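Local coordinates for transcriptional regulators (LACI-FAMILY TRANSCRIPTIONAL REGULATORY PROTEIN) (Corynebacterium glutamicum, PDB 3GYB), which probably binds DNA at cis-regulatory sites as a LacI-family transcription factor and probably senses a small ligand through its periplasmic-binding-protein-like domain, at the interface of chains A and B. Sequence-based numbering; all coordinates share one arbitrary frame. Chains: chain A/B, Transcriptional regulators (LACI-FAMILY TRANSCRIPTIONAL REGULATORY PROTEIN).

Contact 1: the interface of chains A and B. Residues chain A 24, 28, 32, 36, 38; chain B 45-48.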
loop_
_atom_site.group_PDB
_atom_site.type_symbol
_atom_site.label_atom_id
_atom_site.label_comp_id
_atom_site.label_asym_id
_atom_site.label_seq_id
_atom_site.Cartn_x
_atom_site.Cartn_y
_atom_site.Cartn_z
ATOM N N ILE A 24 -2.636 -11.262 4.431
ATOM C CA ILE A 24 -3.955 -11.616 3.919
ATOM C C ILE A 24 -3.811 -12.647 2.808
ATOM O O ILE A 24 -4.640 -13.548 2.680
ATOM C CB ILE A 24 -4.712 -10.379 3.384
ATOM C CG1 ILE A 24 -4.992 -9.410 4.537
ATOM C CG2 ILE A 24 -6.030 -10.806 2.741
ATOM C CD1 ILE A 24 -5.880 -8.238 4.146
ATOM N N SER A 28 -5.535 -16.164 2.976
ATOM C CA SER A 28 -6.341 -16.609 1.849
ATOM C C SER A 28 -5.920 -17.971 1.313
ATOM O O SER A 28 -6.765 -18.822 1.021
ATOM C CB SER A 28 -6.275 -15.575 0.720
ATOM O OG SER A 28 -7.030 -16.009 -0.400
ATOM N N THR A 32 -9.345 -19.974 1.613
ATOM C CA THR A 32 -10.174 -20.073 0.415
ATOM C C THR A 32 -10.287 -21.465 -0.211
ATOM O O THR A 32 -11.339 -21.818 -0.743
ATOM C CB THR A 32 -9.746 -19.040 -0.659
ATOM O OG1 THR A 32 -8.380 -19.251 -1.036
ATOM C CG2 THR A 32 -9.902 -17.627 -0.107
ATOM N N TYR A 36 -13.952 -20.791 2.164
ATOM C CA TYR A 36 -14.169 -19.504 2.813
ATOM C C TYR A 36 -13.867 -18.352 1.869
ATOM O O TYR A 36 -13.065 -18.485 0.944
ATOM C CB TYR A 36 -13.287 -19.380 4.058
ATOM C CG TYR A 36 -13.727 -20.269 5.199
ATOM C CD1 TYR A 36 -14.826 -19.928 5.987
ATOM C CD2 TYR A 36 -13.069 -21.469 5.465
ATOM C CE1 TYR A 36 -15.262 -20.762 7.013
ATOM C CE2 TYR A 36 -13.500 -22.313 6.488
ATOM C CZ TYR A 36 -14.594 -21.953 7.255
ATOM O OH TYR A 36 -15.030 -22.791 8.252
ATOM N N LEU A 38 -13.138 -13.989 1.959
ATOM C CA LEU A 38 -12.701 -12.931 2.864
ATOM C C LEU A 38 -13.155 -11.536 2.473
ATOM O O LEU A 38 -13.255 -11.218 1.297
ATOM C CB LEU A 38 -11.172 -12.909 2.936
ATOM C CG LEU A 38 -10.424 -14.236 3.064
ATOM C CD1 LEU A 38 -8.926 -13.966 3.041
ATOM C CD2 LEU A 38 -10.824 -14.943 4.345
ATOM N N THR B 45 -7.419 -12.176 -3.278
ATOM C CA THR B 45 -7.424 -12.938 -2.039
ATOM C C THR B 45 -8.780 -13.234 -1.408
ATOM O O THR B 45 -8.905 -14.177 -0.629
ATOM C CB THR B 45 -6.547 -12.239 -0.977
ATOM O OG1 THR B 45 -7.097 -10.950 -0.674
ATOM C CG2 THR B 45 -5.117 -12.065 -1.496
ATOM N N SER B 46 -9.795 -12.446 -1.741
ATOM C CA SER B 46 -11.117 -12.644 -1.155
ATOM C C SER B 46 -11.764 -13.991 -1.467
ATOM O O SER B 46 -12.603 -14.470 -0.702
ATOM C CB SER B 46 -12.054 -11.509 -1.580
ATOM O OG SER B 46 -11.775 -10.332 -0.835
ATOM N N GLN B 47 -11.379 -14.600 -2.584
ATOM C CA GLN B 47 -11.939 -15.894 -2.963
ATOM C C GLN B 47 -10.953 -16.705 -3.795
ATOM O O GLN B 47 -10.007 -16.159 -4.356
ATOM C CB GLN B 47 -13.254 -15.709 -3.733
ATOM C CG GLN B 47 -13.170 -14.815 -4.959
ATOM C CD GLN B 47 -13.075 -13.340 -4.615
ATOM O OE1 GLN B 47 -13.877 -12.815 -3.837
ATOM N NE2 GLN B 47 -12.102 -12.657 -5.210
ATOM N N ALA B 48 -11.172 -18.014 -3.858
ATOM C CA ALA B 48 -10.290 -18.895 -4.611
ATOM C C ALA B 48 -10.472 -18.716 -6.109
ATOM O O ALA B 48 -9.504 -18.759 -6.870
ATOM C CB ALA B 48 -10.552 -20.342 -4.224
HETATM O O HOH W 1 -13.265 -18.993 -1.728
#

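Contact 2: the interface of chains A and B. Residues chain A 7, 36-37; chain B 46-47, 51, 54-55.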
loop_
_atom_site.group_PDB
_atom_site.type_symbol
_atom_site.label_atom_id
_atom_site.label_comp_id
_atom_site.label_asym_id
_atom_site.label_seq_id
_atom_site.Cartn_x
_atom_site.Cartn_y
_atom_site.Cartn_z
ATOM N N LEU A 7 -18.033 -16.800 5.409
ATOM C CA LEU A 7 -17.384 -15.508 5.337
ATOM C C LEU A 7 -16.466 -15.272 6.527
ATOM O O LEU A 7 -16.810 -15.594 7.665
ATOM C CB LEU A 7 -18.445 -14.413 5.285
ATOM C CG LEU A 7 -19.175 -14.175 3.962
ATOM C CD1 LEU A 7 -20.365 -13.240 4.191
ATOM C CD2 LEU A 7 -18.201 -13.587 2.944
ATOM N N TYR A 36 -13.952 -20.791 2.164
ATOM C CA TYR A 36 -14.169 -19.504 2.813
ATOM C C TYR A 36 -13.867 -18.352 1.869
ATOM O O TYR A 36 -13.065 -18.485 0.944
ATOM C CB TYR A 36 -13.287 -19.380 4.058
ATOM C CG TYR A 36 -13.727 -20.269 5.199
ATOM C CD1 TYR A 36 -14.826 -19.928 5.987
ATOM C CD2 TYR A 36 -13.069 -21.469 5.465
ATOM C CE1 TYR A 36 -15.262 -20.762 7.013
ATOM C CE2 TYR A 36 -13.500 -22.313 6.488
ATOM C CZ TYR A 36 -14.594 -21.953 7.255
ATOM O OH TYR A 36 -15.030 -22.791 8.252
ATOM N N ARG A 37 -14.532 -17.229 2.112
ATOM C CA ARG A 37 -14.338 -16.012 1.332
ATOM C C ARG A 37 -13.994 -14.928 2.349
ATOM O O ARG A 37 -14.503 -14.947 3.469
ATOM C CB ARG A 37 -15.615 -15.662 0.570
ATOM C CG ARG A 37 -15.922 -16.647 -0.549
ATOM C CD ARG A 37 -17.321 -16.467 -1.109
ATOM N NE ARG A 37 -17.624 -17.481 -2.118
ATOM C CZ ARG A 37 -17.322 -17.377 -3.408
ATOM N NH1 ARG A 37 -16.707 -16.295 -3.870
ATOM N NH2 ARG A 37 -17.621 -18.366 -4.238
ATOM N N SER B 46 -9.795 -12.446 -1.741
ATOM C CA SER B 46 -11.117 -12.644 -1.155
ATOM C C SER B 46 -11.764 -13.991 -1.467
ATOM O O SER B 46 -12.603 -14.470 -0.702
ATOM C CB SER B 46 -12.054 -11.509 -1.580
ATOM O OG SER B 46 -11.775 -10.332 -0.835
ATOM N N GLN B 47 -11.379 -14.600 -2.584
ATOM C CA GLN B 47 -11.939 -15.894 -2.963
ATOM C C GLN B 47 -10.953 -16.705 -3.795
ATOM O O GLN B 47 -10.007 -16.159 -4.356
ATOM C CB GLN B 47 -13.254 -15.709 -3.733
ATOM C CG GLN B 47 -13.170 -14.815 -4.959
ATOM C CD GLN B 47 -13.075 -13.340 -4.615
ATOM O OE1 GLN B 47 -13.877 -12.815 -3.837
ATOM N NE2 GLN B 47 -12.102 -12.657 -5.210
ATOM N N ASP B 51 -14.926 -14.996 -8.798
ATOM C CA ASP B 51 -16.288 -14.536 -8.575
ATOM C C ASP B 51 -16.453 -13.610 -7.369
ATOM O O ASP B 51 -17.151 -13.941 -6.416
ATOM C CB ASP B 51 -17.215 -15.749 -8.436
ATOM C CG ASP B 51 -16.777 -16.704 -7.330
ATOM O OD1 ASP B 51 -15.617 -16.615 -6.871
ATOM O OD2 ASP B 51 -17.596 -17.558 -6.928
ATOM N N THR B 54 -19.952 -12.791 -6.076
ATOM C CA THR B 54 -20.586 -13.806 -5.247
ATOM C C THR B 54 -20.143 -13.609 -3.798
ATOM O O THR B 54 -20.923 -13.802 -2.868
ATOM C CB THR B 54 -20.207 -15.217 -5.702
ATOM O OG1 THR B 54 -20.705 -15.436 -7.027
ATOM C CG2 THR B 54 -20.804 -16.253 -4.763
ATOM N N SER B 55 -18.884 -13.220 -3.610
ATOM C CA SER B 55 -18.367 -12.970 -2.268
ATOM C C SER B 55 -19.119 -11.772 -1.688
ATOM O O SER B 55 -19.521 -11.781 -0.526
ATOM C CB SER B 55 -16.871 -12.654 -2.314
ATOM O OG SER B 55 -16.122 -13.766 -2.772
#

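Contact 1: the interface of chains A and B
The hydroxyl OG of A:Ser28, on helix 21-31, donates to the backbone carbonyl O of B:Thr45 at 2.6 Å. The bond lies in the carbonyl plane and uses a lone pair, with a C=O...donor angle of 121°. OG is swung anti to the backbone N (chi1 179°), which aims it at the B:Thr45 carbonyl. Methyl CD1 of A:Leu38 packs near the same carbonyl oxygen, and CG2 of A:Thr32 touches it as well, so carbon groups of chain A pack about the gripped oxygen. B:Ser46 then joins strand 37-41 by two bonds to A:Leu38: the backbone N of A:Leu38 donates to B:Ser46 O at 2.8 Å, and the side-chain OG of B:Ser46 reaches A:Leu38 O at 2.7 Å, from above the carbonyl plane. At the helix end, OG1 of A:Thr32 donates back to A:Ser28 O at 2.7 Å within its own chain. This ties down the A:Thr32 side chain, whose CB lies 3.9 Å from the methyl CB of B:Ala48. One turn earlier in helix 21-31, A:Ile24 and B:Thr45 cross at about a right angle, with methyl CG2 of the isoleucine against the threonine hydroxyl. The patch is part of a two-fold interface between identical chains, probably the dimer contact of this LacI-family regulator. Water 1 lies 2.7 Å from A:Tyr36 O and bridges it to the backbone N of B:Ala48.

Contact 2: the interface of chains A and B
A:Arg37 reaches from the start of strand 37-41 past B:Ser46 and B:Ser55 to B:Asp51, meeting chain B along its whole length. Its CB sits beside the backbone O of B:Ser46, and CG, placed anti to the carbonyl carbon (chi1 -69°), passes the hydroxyl of B:Ser55. Extended from CG to NE, the chain lays CD alongside B:Ser55, 3.8 Å from its CA, and carries the guanidinium on to B:Asp51. There NH1 donates to B:Ser55 OG at 2.8 Å, nearly in the guanidinium plane. NH2 forms a salt bridge with B:Asp51 OD2 at 2.8 Å, met on the syn side of the carboxylate but 29° out of its plane. The guanidinium and carboxylate planes stand 64° apart, so the pair is not a flat two-pronged match. The second bond, from A:Arg37 NH1 to B:Asp51 OD1 at 3.2 Å, is weak. Over the centre of one guanidinium face lies the methyl CG2 of B:Thr54, 3.9 Å from A:Arg37 CZ. B:Ser55 OG and the B:Asp51 carboxylate carbon sit at the edge of the group. B:Gln47 supplies the second shell: its side-chain OE1 accepts the B:Ser55 hydroxyl OG at 2.7 Å on a lone pair in the carbonyl plane, which orients OG to receive NH1. The B:Gln47 CB also lies against NH1. Held along its stem, at its edge and over a face, this arginine forms a charged clamp between the two subunits, likely supporting the dimer typical of LacI-family regulators.

The C-alpha centres of contact 1 and contact 2 lie about 6 Å apart, and both include A:Tyr36, B:Ser46 and B:Gln47. On chain A they meet at strand 37-41, where neighbouring residues serve one contact each; on chain B the 45-48 loop runs from the first into the second, which also takes in the helix 52-57. They are therefore best read as one continuous surface, with contact 2 extending contact 1 towards helix 52-57 of chain B. Two-fold symmetry repeats both with the chains exchanged, consistent with a homodimer.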